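PDB 4Y9V: particle-associated lyase from Acinetobacter bacteriophage AP22, which binds and cleaves, as a lyase, the capsular polysaccharide of Acinetobacter baumannii, serving as the trimeric tailspike with which the phage degrades the host capsule. Local coordinates for the interface of chains A and B. Numbering follows the deposited sequence. Chains: chain A/B, Particle-associated lyase.

Contact 1: the interface of chains A and B. Residues chain A 270, 296-297, 326-328; chain B 136, 178, 186, 188.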
loop_
_atom_site.group_PDB
_atom_site.type_symbol
_atom_site.label_atom_id
_atom_site.label_comp_id
_atom_site.label_asym_id
_atom_site.label_seq_id
_atom_site.Cartn_x
_atom_site.Cartn_y
_atom_site.Cartn_z
ATOM N N ASN A 270 -6.353 -17.911 -25.211
ATOM C CA ASN A 270 -5.715 -19.209 -25.234
ATOM C C ASN A 270 -5.311 -19.617 -26.637
ATOM O O ASN A 270 -5.111 -20.807 -26.902
ATOM C CB ASN A 270 -6.631 -20.288 -24.614
ATOM C CG ASN A 270 -6.989 -19.984 -23.181
ATOM O OD1 ASN A 270 -6.234 -20.444 -22.276
ATOM N ND2 ASN A 270 -7.986 -19.268 -22.956
ATOM N N ASN A 296 -5.485 -15.171 -17.059
ATOM C CA ASN A 296 -4.524 -16.079 -17.670
ATOM C C ASN A 296 -4.589 -15.920 -19.185
ATOM O O ASN A 296 -5.666 -15.725 -19.770
ATOM C CB ASN A 296 -4.849 -17.520 -17.298
ATOM C CG ASN A 296 -4.636 -17.775 -15.835
ATOM O OD1 ASN A 296 -3.665 -17.306 -15.254
ATOM N ND2 ASN A 296 -5.485 -18.571 -15.235
ATOM N N SER A 297 -3.432 -16.015 -19.834
ATOM C CA SER A 297 -3.372 -15.829 -21.275
ATOM C C SER A 297 -2.205 -16.580 -21.872
ATOM O O SER A 297 -1.197 -16.841 -21.210
ATOM C CB SER A 297 -3.213 -14.322 -21.538
ATOM O OG SER A 297 -3.111 -14.070 -22.926
ATOM N N HIS A 326 -1.028 -14.393 -15.159
ATOM C CA HIS A 326 -0.065 -15.329 -15.698
ATOM C C HIS A 326 -0.171 -15.506 -17.206
ATOM O O HIS A 326 -1.253 -15.515 -17.789
ATOM C CB HIS A 326 -0.179 -16.710 -15.011
ATOM C CG HIS A 326 0.292 -16.644 -13.584
ATOM N ND1 HIS A 326 1.597 -16.316 -13.264
ATOM C CD2 HIS A 326 -0.285 -16.825 -12.387
ATOM C CE1 HIS A 326 1.723 -16.330 -11.937
ATOM N NE2 HIS A 326 0.598 -16.639 -11.372
ATOM N N SER A 327 1.027 -15.665 -17.811
ATOM C CA SER A 327 1.145 -16.029 -19.208
ATOM C C SER A 327 1.625 -17.474 -19.316
ATOM O O SER A 327 2.506 -17.906 -18.543
ATOM C CB SER A 327 2.107 -15.115 -19.960
ATOM O OG SER A 327 3.435 -15.283 -19.506
ATOM N N GLU A 328 1.120 -18.185 -20.305
ATOM C CA GLU A 328 1.569 -19.573 -20.568
ATOM C C GLU A 328 2.920 -19.602 -21.254
ATOM O O GLU A 328 3.783 -20.436 -20.890
ATOM C CB GLU A 328 0.479 -20.236 -21.440
ATOM C CG GLU A 328 0.852 -21.658 -21.878
ATOM C CD GLU A 328 1.559 -21.732 -23.203
ATOM O OE1 GLU A 328 1.079 -21.069 -24.150
ATOM O OE2 GLU A 328 2.480 -22.571 -23.316
ATOM N N GLN B 136 5.650 -25.328 -13.555
ATOM C CA GLN B 136 4.429 -24.837 -14.199
ATOM C C GLN B 136 3.738 -25.964 -14.967
ATOM O O GLN B 136 2.857 -25.697 -15.790
ATOM C CB GLN B 136 4.666 -23.635 -15.094
ATOM C CG GLN B 136 5.561 -23.912 -16.298
ATOM C CD GLN B 136 5.873 -22.643 -17.070
ATOM O OE1 GLN B 136 4.977 -22.048 -17.684
ATOM N NE2 GLN B 136 7.081 -22.167 -17.008
ATOM N N ALA B 178 -3.579 -24.713 -18.560
ATOM C CA ALA B 178 -3.171 -23.969 -19.740
ATOM C C ALA B 178 -3.130 -24.837 -20.995
ATOM O O ALA B 178 -3.475 -24.380 -22.082
ATOM C CB ALA B 178 -1.836 -23.300 -19.509
ATOM N N LYS B 186 0.110 -28.584 -18.400
ATOM C CA LYS B 186 0.733 -27.289 -18.104
ATOM C C LYS B 186 -0.330 -26.432 -17.459
ATOM O O LYS B 186 -1.485 -26.412 -17.960
ATOM C CB LYS B 186 1.270 -26.665 -19.391
ATOM C CG LYS B 186 2.112 -25.426 -19.156
ATOM C CD LYS B 186 2.776 -24.906 -20.418
ATOM C CE LYS B 186 3.754 -23.774 -20.136
ATOM N NZ LYS B 186 4.408 -23.263 -21.346
ATOM N N PHE B 188 -1.353 -22.547 -15.351
ATOM C CA PHE B 188 -0.984 -21.157 -15.225
ATOM C C PHE B 188 -0.354 -20.883 -13.864
ATOM O O PHE B 188 -0.848 -21.324 -12.808
ATOM C CB PHE B 188 -2.211 -20.266 -15.429
ATOM C CG PHE B 188 -2.627 -20.202 -16.875
ATOM C CD1 PHE B 188 -1.907 -19.469 -17.784
ATOM C CD2 PHE B 188 -3.765 -20.873 -17.325
ATOM C CE1 PHE B 188 -2.298 -19.384 -19.120
ATOM C CE2 PHE B 188 -4.157 -20.799 -18.643
ATOM C CZ PHE B 188 -3.428 -20.029 -19.545
HETATM O O HOH W 1 4.996 -19.316 -18.128
HETATM O O HOH W 2 -4.079 -22.121 -23.571
HETATM O O HOH W 3 -3.839 -21.699 -22.603
#
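B:Phe188 lays one face of its ring against A:Asn296, whose CB stands 3.3 Å from the ring centroid in a CH-pi contact. The amide of A:Asn296 is stacked parallel to the ring, the two planes only 1° apart, and lies over the CB–CG end of the phenylalanine, its CG 3.3 Å from B:Phe188 CG. Strand 293-297 puts CB over the ring centre, and chi1 -67°, with CG anti to the carbonyl carbon, turns the amide back toward the root of the phenylalanine. The methyl of B:Ala178 packs on the opposite face, toward the rim, so the ring is sandwiched between A:Asn296 and a residue of its own chain. At the ring edge, in plane, sits the amide oxygen OD1 of A:Asn270, and CB of A:Glu328 approaches B:Phe188 CE1 at 3.7 Å.

Farther out, A:Glu328 bends at chi2 (-92°) and meets the extended B:Lys186 at about a right angle. B:Lys186 NZ, the side-chain amine, forms a salt bridge of 2.8 Å with A:Glu328 OE2, on the anti side and somewhat out of the carboxylate plane, and also donates to the backbone O of A:Glu328 at 2.9 Å, from above the carbonyl plane. One chain end thus grips side chain and backbone together. Water completes the rim: one modelled at two alternative positions links A:Asn270 OD1 to B:Ala178 O, and another, 2.8 Å from B:Gln136 OE1, also bonds A:Ser327 O and A:Glu328 O.

Contact 2: the interface of chains A and B. Residues chain A 25-26, 37-38, 41; chain B 29-31, 37, 40.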
loop_
_atom_site.group_PDB
_atom_site.type_symbol
_atom_site.label_atom_id
_atom_site.label_comp_id
_atom_site.label_asym_id
_atom_site.label_seq_id
_atom_site.Cartn_x
_atom_site.Cartn_y
_atom_site.Cartn_z
ATOM N N SER A 25 -56.581 -9.354 -27.436
ATOM C CA SER A 25 -55.308 -8.657 -27.438
ATOM C C SER A 25 -54.958 -8.151 -26.050
ATOM O O SER A 25 -55.847 -7.733 -25.318
ATOM C CB SER A 25 -55.518 -7.492 -28.392
ATOM O OG SER A 25 -54.355 -6.671 -28.349
ATOM N N ALA A 26 -53.680 -8.100 -25.730
ATOM C CA ALA A 26 -53.237 -7.459 -24.490
ATOM C C ALA A 26 -53.644 -5.985 -24.464
ATOM O O ALA A 26 -53.863 -5.412 -23.389
ATOM C CB ALA A 26 -51.743 -7.609 -24.291
ATOM N N GLN A 37 -52.759 -3.753 -20.650
ATOM C CA GLN A 37 -51.764 -4.791 -20.378
ATOM C C GLN A 37 -50.643 -4.729 -21.406
ATOM O O GLN A 37 -49.487 -5.030 -21.060
ATOM C CB GLN A 37 -52.440 -6.174 -20.384
ATOM C CG GLN A 37 -51.477 -7.268 -20.010
ATOM C CD GLN A 37 -51.030 -7.092 -18.566
ATOM O OE1 GLN A 37 -51.866 -6.887 -17.673
ATOM N NE2 GLN A 37 -49.721 -7.198 -18.305
ATOM N N GLN A 38 -50.928 -4.382 -22.646
ATOM C CA GLN A 38 -49.836 -4.202 -23.621
ATOM C C GLN A 38 -48.863 -3.140 -23.148
ATOM O O GLN A 38 -47.644 -3.301 -23.263
ATOM C CB GLN A 38 -50.340 -3.876 -25.014
ATOM C CG GLN A 38 -49.239 -3.854 -26.054
ATOM C CD GLN A 38 -48.591 -5.203 -26.195
ATOM O OE1 GLN A 38 -49.249 -6.182 -26.592
ATOM N NE2 GLN A 38 -47.305 -5.300 -25.867
ATOM N N ASN A 41 -46.704 -4.502 -20.451
ATOM C CA ASN A 41 -45.699 -5.367 -21.080
ATOM C C ASN A 41 -44.585 -4.543 -21.722
ATOM O O ASN A 41 -43.419 -4.933 -21.658
ATOM C CB ASN A 41 -46.340 -6.273 -22.121
ATOM C CG ASN A 41 -47.343 -7.293 -21.586
ATOM O OD1 ASN A 41 -47.495 -7.474 -20.387
ATOM N ND2 ASN A 41 -48.001 -7.963 -22.520
ATOM N N ILE B 29 -54.694 -14.446 -24.152
ATOM C CA ILE B 29 -54.405 -13.027 -24.426
ATOM C C ILE B 29 -53.133 -12.954 -25.240
ATOM O O ILE B 29 -52.158 -13.621 -24.883
ATOM C CB ILE B 29 -54.304 -12.253 -23.121
ATOM C CG1 ILE B 29 -55.592 -12.376 -22.280
ATOM C CG2 ILE B 29 -53.931 -10.817 -23.362
ATOM C CD1 ILE B 29 -56.890 -12.003 -22.973
ATOM N N LEU B 30 -53.158 -12.161 -26.317
ATOM C CA LEU B 30 -52.039 -12.104 -27.245
ATOM C C LEU B 30 -51.247 -10.806 -27.092
ATOM O O LEU B 30 -51.817 -9.740 -27.242
ATOM C CB LEU B 30 -52.664 -12.253 -28.643
ATOM C CG LEU B 30 -51.715 -12.458 -29.804
ATOM C CD1 LEU B 30 -50.819 -13.665 -29.566
ATOM C CD2 LEU B 30 -52.530 -12.606 -31.094
ATOM N N ASP B 31 -49.951 -10.919 -26.767
ATOM C CA ASP B 31 -49.065 -9.781 -26.826
ATOM C C ASP B 31 -48.847 -9.393 -28.291
ATOM O O ASP B 31 -48.930 -10.259 -29.162
ATOM C CB ASP B 31 -47.750 -10.156 -26.135
ATOM C CG ASP B 31 -46.726 -9.022 -26.113
ATOM O OD1 ASP B 31 -46.821 -8.148 -25.241
ATOM O OD2 ASP B 31 -45.790 -9.071 -26.998
ATOM N N GLN B 37 -49.910 -13.796 -23.295
ATOM C CA GLN B 37 -49.599 -13.136 -22.026
ATOM C C GLN B 37 -49.019 -14.138 -21.039
ATOM O O GLN B 37 -48.163 -13.756 -20.220
ATOM C CB GLN B 37 -50.867 -12.475 -21.458
ATOM C CG GLN B 37 -50.578 -11.697 -20.203
ATOM C CD GLN B 37 -49.671 -10.518 -20.524
ATOM O OE1 GLN B 37 -49.929 -9.772 -21.480
ATOM N NE2 GLN B 37 -48.619 -10.309 -19.722
ATOM N N VAL B 40 -45.414 -14.200 -21.816
ATOM C CA VAL B 40 -44.752 -13.011 -21.293
ATOM C C VAL B 40 -44.490 -13.231 -19.799
ATOM O O VAL B 40 -43.380 -13.001 -19.317
ATOM C CB VAL B 40 -45.582 -11.729 -21.524
ATOM C CG1 VAL B 40 -44.954 -10.553 -20.810
ATOM C CG2 VAL B 40 -45.788 -11.429 -23.014
HETATM O O HOH W 4 -52.163 -8.276 -29.652
#
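A:Asn41 and B:Gln37 meet tip to tip, amide against amide, across the chain boundary. The A:Asn41 nitrogen ND2 donates to B:Gln37 OE1 at 2.8 Å, nearly straight (169° at H), in the plane of both amides and on a lone pair of the acceptor. The return bond, B:Gln37 NE2 to A:Asn41 OD1, is longer at 3.1 Å and tilted from the asparagine's carbonyl plane, as suits amide planes turned 36° apart. The pair ties the orientations of the two amides to each other, and the bond from A:Asn41 ND2 to the carboxylate of B:Asp31 sets which end is nitrogen. A:Asn41 OD1 also accepts from A:Gln37 NE2 of its own chain, and the two glutamine nitrogens arrive from opposite faces of its plane. Gln37 can thus bond the Asn41 of its own chain and that of a neighbour, A:Gln37 showing the first role here and B:Gln37 the second. The B:Gln37 chain has CG anti to the backbone N (chi1 -176°) and bends at chi2, bringing OE1 within 3.3 Å of A:Gln37 CG as well.

B:Asp31 takes the second N-H of A:Asn41 ND2. B:Asp31 OD1, a carboxylate oxygen, meets A:Asn41 ND2 at 3.0 Å on the anti side and A:Gln38 NE2, also at 3.0 Å, from above the carboxylate plane. Two amide N-H groups thus grip one oxygen, which may help to stabilise its charge. Beside it, A:Ala26 N donates to B:Leu30 O at 2.9 Å, and a water bridges that carbonyl to A:Ser25 OG. B:Ile29 CG2 packs on A:Ala26 CA.

A:Ser25 and B:Leu30 form a parallel bridge near the modelled N-termini. Chain A adds the start of 3-10 helix 26-28 and one side of helix 37-42; chain B offers the loop at 29-31 and its own helix 37-42, placing the site at the N-terminal end of the tailspike.

Contact 1 and contact 2 lie about 51 Å apart, between the centres of their C-alpha atoms, on the same boundary of chains A and B, and share no residues. Contact 2 joins N-terminal segments, with helix 37-42 taking part from both chains. Contact 1 sets strand 293-297 and the loop end after strand 323-327, in the pectin lyase-like region of chain A, against the loop end after strand 184-187 of chain B, so different parts of the two copies meet. Such unlike pairing is consistent with the three-copy assembly, in which each neighbouring pair could be tied both at the N-terminal end and along the body.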